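Local coordinates for salicylic acid-binding protein 2 (Nicotiana tabacum, PDB 1XKL) that hydrolyses methyl salicylate to salicylic acid and methanol, an esterase step in the signalling that activates systemic acquired resistance in plants, at residues F103-M108 and T208-I213; V203-T208 and Q246-S251. All coordinates share one frame; numbering follows the deposited sequence.

Interaction 1. Residues F103-M108 and T208-I213; sequences FLAAFM and TEDKGI. With STH (2-amino-4H-1,3-benzoxathiin-4-ol), chain E.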
loop_
_atom_site.group_PDB
_atom_site.type_symbol
_atom_site.label_atom_id
_atom_site.label_comp_id
_atom_site.label_asym_id
_atom_site.label_seq_id
_atom_site.Cartn_x
_atom_site.Cartn_y
_atom_site.Cartn_z
ATOM N N PHE A 103 -30.519 3.347 30.684
ATOM C CA PHE A 103 -29.185 2.787 30.545
ATOM C C PHE A 103 -29.275 1.329 30.134
ATOM O O PHE A 103 -29.567 0.455 30.950
ATOM C CB PHE A 103 -28.399 2.934 31.866
ATOM C CG PHE A 103 -28.174 4.368 32.284
ATOM C CD1 PHE A 103 -29.182 5.093 32.912
ATOM C CD2 PHE A 103 -26.964 5.006 32.004
ATOM C CE1 PHE A 103 -28.990 6.430 33.251
ATOM C CE2 PHE A 103 -26.764 6.341 32.338
ATOM C CZ PHE A 103 -27.776 7.054 32.959
ATOM N N LEU A 104 -29.038 1.077 28.852
ATOM C CA LEU A 104 -29.099 -0.275 28.306
ATOM C C LEU A 104 -27.716 -0.904 28.396
ATOM O O LEU A 104 -26.806 -0.509 27.665
ATOM C CB LEU A 104 -29.552 -0.223 26.840
ATOM C CG LEU A 104 -29.522 -1.529 26.061
ATOM C CD1 LEU A 104 -30.536 -2.522 26.650
ATOM C CD2 LEU A 104 -29.855 -1.231 24.596
ATOM N N ALA A 105 -27.567 -1.874 29.297
ATOM C CA ALA A 105 -26.300 -2.560 29.503
ATOM C C ALA A 105 -25.185 -1.528 29.342
ATOM O O ALA A 105 -24.205 -1.751 28.641
ATOM C CB ALA A 105 -26.138 -3.679 28.488
ATOM N N ALA A 106 -25.370 -0.399 30.011
ATOM C CA ALA A 106 -24.453 0.717 29.955
ATOM C C ALA A 106 -23.650 0.939 31.227
ATOM O O ALA A 106 -23.777 0.206 32.221
ATOM C CB ALA A 106 -25.236 1.984 29.645
ATOM N N PHE A 107 -22.805 1.962 31.166
ATOM C CA PHE A 107 -22.016 2.376 32.311
ATOM C C PHE A 107 -22.833 3.536 32.841
ATOM O O PHE A 107 -23.061 4.516 32.134
ATOM C CB PHE A 107 -20.630 2.864 31.888
ATOM C CG PHE A 107 -19.687 1.760 31.519
ATOM C CD1 PHE A 107 -19.087 1.738 30.261
ATOM C CD2 PHE A 107 -19.387 0.746 32.429
ATOM C CE1 PHE A 107 -18.201 0.725 29.914
ATOM C CE2 PHE A 107 -18.500 -0.275 32.093
ATOM C CZ PHE A 107 -17.904 -0.287 30.831
HETATM N N MSE A 108 -23.297 3.412 34.076
HETATM C CA MSE A 108 -24.105 4.446 34.701
HETATM C C MSE A 108 -23.319 5.084 35.839
HETATM O O MSE A 108 -23.058 4.438 36.854
HETATM C CB MSE A 108 -25.400 3.817 35.229
HETATM C CG MSE A 108 -26.385 4.798 35.819
HETATM SE SE MSE A 108 -27.955 3.872 36.409
HETATM C CE MSE A 108 -27.113 2.767 37.763
ATOM N N THR A 208 -29.130 -10.030 30.562
ATOM C CA THR A 208 -28.662 -11.231 31.254
ATOM C C THR A 208 -27.548 -12.022 30.590
ATOM O O THR A 208 -26.727 -12.623 31.278
ATOM C CB THR A 208 -29.840 -12.223 31.544
ATOM O OG1 THR A 208 -30.228 -12.888 30.337
ATOM C CG2 THR A 208 -31.043 -11.482 32.109
ATOM N N GLU A 209 -27.500 -12.027 29.265
ATOM C CA GLU A 209 -26.470 -12.796 28.576
ATOM C C GLU A 209 -25.289 -11.970 28.092
ATOM O O GLU A 209 -24.461 -12.451 27.322
ATOM C CB GLU A 209 -27.092 -13.543 27.400
ATOM C CG GLU A 209 -28.205 -14.480 27.818
ATOM C CD GLU A 209 -27.739 -15.495 28.838
ATOM O OE1 GLU A 209 -26.754 -16.209 28.554
ATOM O OE2 GLU A 209 -28.353 -15.580 29.925
ATOM N N ASP A 210 -25.205 -10.734 28.560
ATOM C CA ASP A 210 -24.124 -9.847 28.170
ATOM C C ASP A 210 -22.765 -10.394 28.591
ATOM O O ASP A 210 -22.561 -10.719 29.760
ATOM C CB ASP A 210 -24.324 -8.480 28.816
ATOM C CG ASP A 210 -23.554 -7.386 28.114
ATOM O OD1 ASP A 210 -22.406 -7.633 27.686
ATOM O OD2 ASP A 210 -24.102 -6.269 28.003
ATOM N N LYS A 211 -21.836 -10.487 27.643
ATOM C CA LYS A 211 -20.487 -10.960 27.937
ATOM C C LYS A 211 -19.465 -9.822 27.890
ATOM O O LYS A 211 -18.309 -10.017 28.257
ATOM C CB LYS A 211 -20.040 -12.037 26.946
ATOM C CG LYS A 211 -20.566 -13.440 27.202
ATOM C CD LYS A 211 -19.626 -14.430 26.534
ATOM C CE LYS A 211 -20.033 -15.864 26.794
ATOM N NZ LYS A 211 -21.313 -16.203 26.094
ATOM N N GLY A 212 -19.873 -8.647 27.421
ATOM C CA GLY A 212 -18.940 -7.532 27.355
ATOM C C GLY A 212 -18.889 -6.855 28.707
ATOM O O GLY A 212 -17.828 -6.652 29.308
ATOM N N ILE A 213 -20.079 -6.495 29.162
ATOM C CA ILE A 213 -20.306 -5.878 30.456
ATOM C C ILE A 213 -21.256 -6.903 31.068
ATOM O O ILE A 213 -22.474 -6.799 30.934
ATOM C CB ILE A 213 -21.022 -4.526 30.327
ATOM C CG1 ILE A 213 -20.189 -3.568 29.467
ATOM C CG2 ILE A 213 -21.267 -3.942 31.702
ATOM C CD1 ILE A 213 -20.730 -2.142 29.437
HETATM C C8 STH E . -17.861 0.277 25.973
HETATM O O8 STH E . -17.202 1.303 26.575
HETATM C C1 STH E . -17.598 -1.146 26.333
HETATM C C2 STH E . -18.341 -2.227 25.639
HETATM C C3 STH E . -18.085 -3.585 25.985
HETATM C C4 STH E . -17.103 -3.907 26.973
HETATM C C5 STH E . -16.377 -2.872 27.640
HETATM C C6 STH E . -16.609 -1.519 27.319
HETATM C C7 STH E . -19.824 -0.617 24.567
HETATM O O2 STH E . -19.328 -1.943 24.661
HETATM N N7 STH E . -20.270 -0.424 23.267
HETATM S S7 STH E . -18.832 0.579 25.004
#

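Interaction 2. Residues V203-T208 and Q246-S251; sequences VYIVCT and QKLCAS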
loop_
_atom_site.group_PDB
_atom_site.type_symbol
_atom_site.label_atom_id
_atom_site.label_comp_id
_atom_site.label_asym_id
_atom_site.label_seq_id
_atom_site.Cartn_x
_atom_site.Cartn_y
_atom_site.Cartn_z
ATOM N N VAL A 203 -33.410 4.538 34.506
ATOM C CA VAL A 203 -33.937 3.206 34.281
ATOM C C VAL A 203 -32.801 2.359 33.722
ATOM O O VAL A 203 -32.139 2.755 32.756
ATOM C CB VAL A 203 -35.113 3.240 33.259
ATOM C CG1 VAL A 203 -35.671 1.846 33.048
ATOM C CG2 VAL A 203 -36.202 4.176 33.756
ATOM N N TYR A 204 -32.548 1.207 34.331
ATOM C CA TYR A 204 -31.483 0.351 33.838
ATOM C C TYR A 204 -32.050 -0.931 33.236
ATOM O O TYR A 204 -32.788 -1.667 33.900
ATOM C CB TYR A 204 -30.495 0.011 34.968
ATOM C CG TYR A 204 -29.157 -0.465 34.452
ATOM C CD1 TYR A 204 -29.033 -1.707 33.835
ATOM C CD2 TYR A 204 -28.023 0.346 34.533
ATOM C CE1 TYR A 204 -27.819 -2.128 33.309
ATOM C CE2 TYR A 204 -26.796 -0.068 34.010
ATOM C CZ TYR A 204 -26.700 -1.301 33.402
ATOM O OH TYR A 204 -25.501 -1.740 32.890
ATOM N N ILE A 205 -31.733 -1.177 31.967
ATOM C CA ILE A 205 -32.198 -2.387 31.299
ATOM C C ILE A 205 -31.032 -3.350 31.277
ATOM O O ILE A 205 -30.006 -3.099 30.640
ATOM C CB ILE A 205 -32.692 -2.118 29.832
ATOM C CG1 ILE A 205 -33.832 -1.104 29.834
ATOM C CG2 ILE A 205 -33.185 -3.409 29.205
ATOM C CD1 ILE A 205 -34.452 -0.845 28.453
ATOM N N VAL A 206 -31.190 -4.444 32.009
ATOM C CA VAL A 206 -30.162 -5.470 32.122
ATOM C C VAL A 206 -30.267 -6.517 31.028
ATOM O O VAL A 206 -31.360 -6.993 30.720
ATOM C CB VAL A 206 -30.271 -6.218 33.470
ATOM C CG1 VAL A 206 -29.246 -7.344 33.518
ATOM C CG2 VAL A 206 -30.068 -5.249 34.622
ATOM N N CYS A 207 -29.119 -6.882 30.463
ATOM C CA CYS A 207 -29.047 -7.901 29.425
ATOM C C CYS A 207 -28.325 -9.097 30.046
ATOM O O CYS A 207 -27.092 -9.163 30.070
ATOM C CB CYS A 207 -28.300 -7.353 28.199
ATOM S SG CYS A 207 -29.151 -5.935 27.435
ATOM N N THR A 208 -29.130 -10.030 30.562
ATOM C CA THR A 208 -28.662 -11.231 31.254
ATOM C C THR A 208 -27.548 -12.022 30.590
ATOM O O THR A 208 -26.727 -12.623 31.278
ATOM C CB THR A 208 -29.840 -12.223 31.544
ATOM O OG1 THR A 208 -30.228 -12.888 30.337
ATOM C CG2 THR A 208 -31.043 -11.482 32.109
ATOM N N GLN A 246 -37.403 -6.047 19.264
ATOM C CA GLN A 246 -38.806 -5.914 19.629
ATOM C C GLN A 246 -38.975 -5.928 21.152
ATOM O O GLN A 246 -39.804 -5.194 21.687
ATOM C CB GLN A 246 -39.642 -7.021 18.964
ATOM C CG GLN A 246 -39.378 -7.150 17.460
ATOM C CD GLN A 246 -40.193 -8.241 16.788
ATOM O OE1 GLN A 246 -41.356 -8.035 16.438
ATOM N NE2 GLN A 246 -39.587 -9.413 16.615
ATOM N N LYS A 247 -38.204 -6.743 21.860
ATOM C CA LYS A 247 -38.325 -6.750 23.324
ATOM C C LYS A 247 -37.871 -5.405 23.883
ATOM O O LYS A 247 -38.503 -4.848 24.784
ATOM C CB LYS A 247 -37.498 -7.879 23.939
ATOM C CG LYS A 247 -38.148 -9.242 23.826
ATOM C CD LYS A 247 -37.275 -10.316 24.440
ATOM C CE LYS A 247 -37.883 -11.693 24.227
ATOM N NZ LYS A 247 -36.999 -12.783 24.720
ATOM N N LEU A 248 -36.781 -4.878 23.330
ATOM C CA LEU A 248 -36.241 -3.593 23.766
ATOM C C LEU A 248 -37.236 -2.479 23.462
ATOM O O LEU A 248 -37.441 -1.574 24.275
ATOM C CB LEU A 248 -34.919 -3.296 23.045
ATOM C CG LEU A 248 -33.847 -2.478 23.775
ATOM C CD1 LEU A 248 -32.817 -1.998 22.747
ATOM C CD2 LEU A 248 -34.447 -1.297 24.509
ATOM N N CYS A 249 -37.848 -2.532 22.284
ATOM C CA CYS A 249 -38.817 -1.507 21.910
ATOM C C CYS A 249 -39.996 -1.499 22.884
ATOM O O CYS A 249 -40.438 -0.435 23.323
ATOM C CB CYS A 249 -39.328 -1.743 20.479
ATOM S SG CYS A 249 -40.622 -0.580 19.929
ATOM N N ALA A 250 -40.504 -2.680 23.220
ATOM C CA ALA A 250 -41.633 -2.756 24.140
ATOM C C ALA A 250 -41.256 -2.147 25.492
ATOM O O ALA A 250 -42.048 -1.424 26.096
ATOM C CB ALA A 250 -42.082 -4.205 24.306
ATOM N N SER A 251 -40.038 -2.420 25.951
ATOM C CA SER A 251 -39.567 -1.882 27.222
ATOM C C SER A 251 -39.484 -0.359 27.157
ATOM O O SER A 251 -39.894 0.331 28.091
ATOM C CB SER A 251 -38.194 -2.467 27.569
ATOM O OG SER A 251 -38.253 -3.880 27.665
#

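Interaction 1. Residues F103-M108 and T208-I213
I213 reaches over to F107 and A105 with the tip of its longer branch. CG1 stands beside the backbone N and anti to the carbonyl carbon (chi1 -59°), and the chain runs on extended, which carries CD1 over one face of the F107 ring. CD1 lies 3.9 Å from the ring centroid, 20° off the normal and displaced toward the rim: a CH-pi contact, closest at CZ. The same methyl is 3.6 Å from the carbonyl O of A105. F107 turns its edge to the bound benzoxathiin, whose O8 lies in the ring plane 3.5 Å from F107 CE1, while I213 CG1 and the G212 carbonyl border the ligand's C4, all three residues being part of its pocket.

Next to it is D210, the charge-relay acid. With CG anti to the backbone N (chi1 -160°), its carboxylate is gripped within its own loop: OD1 accepts from G212 N at 2.7 Å, nearly along the C-O axis, and from I213 N at 3.0 Å, from above the carboxylate plane. The Asx turn to G212 N and the further bond from I213 N together hold the carboxylate's rotation, leaving OD2 hydrogen-bonded to ND1 of H238, the next member of the triad with S81. Beside that oxygen sits the A105 methyl, 3.3 Å from OD2.

The contact joins the loops that follow two neighbouring parallel strands, 98-104 and 202-207, in an alpha/beta hydrolase fold. Helix 215-225 packs against it through Q218, which touches A105 and D210, and F217, which touches F107; helix 83-93 meets F107 through M85.

Interaction 2. Residues V203-T208 and Q246-S251
I205 holds CG1 beside its backbone N (chi1 -59°) and extends it further, carrying CD1 away from the strand to the helix at 246-251. L248 has chi1 -149°, well off the staggered values, a rotation that probably helps turn its end toward the strand, where its CD2 lies 4.0 Å from I205 CD1. The two side chains approach obliquely, methyl against methyl. S251, one helical turn further on, offers its CB to the same I205 methyl, CD1, at 4.2 Å, so a single terminal carbon touches both helix residues.

The serine hydroxyl is engaged within the helix. S251 OG donates to K247 O at 3.0 Å, tilted 33° from the carbonyl plane. S251 N also donates to that oxygen, from the opposite face, giving K247 O two donors.

Strand 202-207 is thereby packed against helix 245-258. I231 and I233 of the adjacent strand also touch I205, and L23 of helix 23-29 touches L248. What crosses between the segments is purely van der Waals contact, small in extent; with its hydroxyl bonded back to the helix, S251 contributes through carbon alone.

Reading from the N terminus, 103-108 comes first, then 203-208 and 208-213, which meet at T208, and finally 246-251. Interaction 1 closes a loop of about a hundred residues; interaction 2 closes a shorter one of 37. Their segments alternate along the chain, so the two closures cross. Both reach the central parallel sheet, where strands 98-104 and 202-207 are neighbours: F103 N is hydrogen-bonded to V203 O, and Y204 OH to A106 O. L104 also packs against L248. Interaction 1 therefore ties the pocket-lining loop after strand 98-104 to the loop that carries the charge-relay D210, while interaction 2 joins the same sheet to the C-terminal helix.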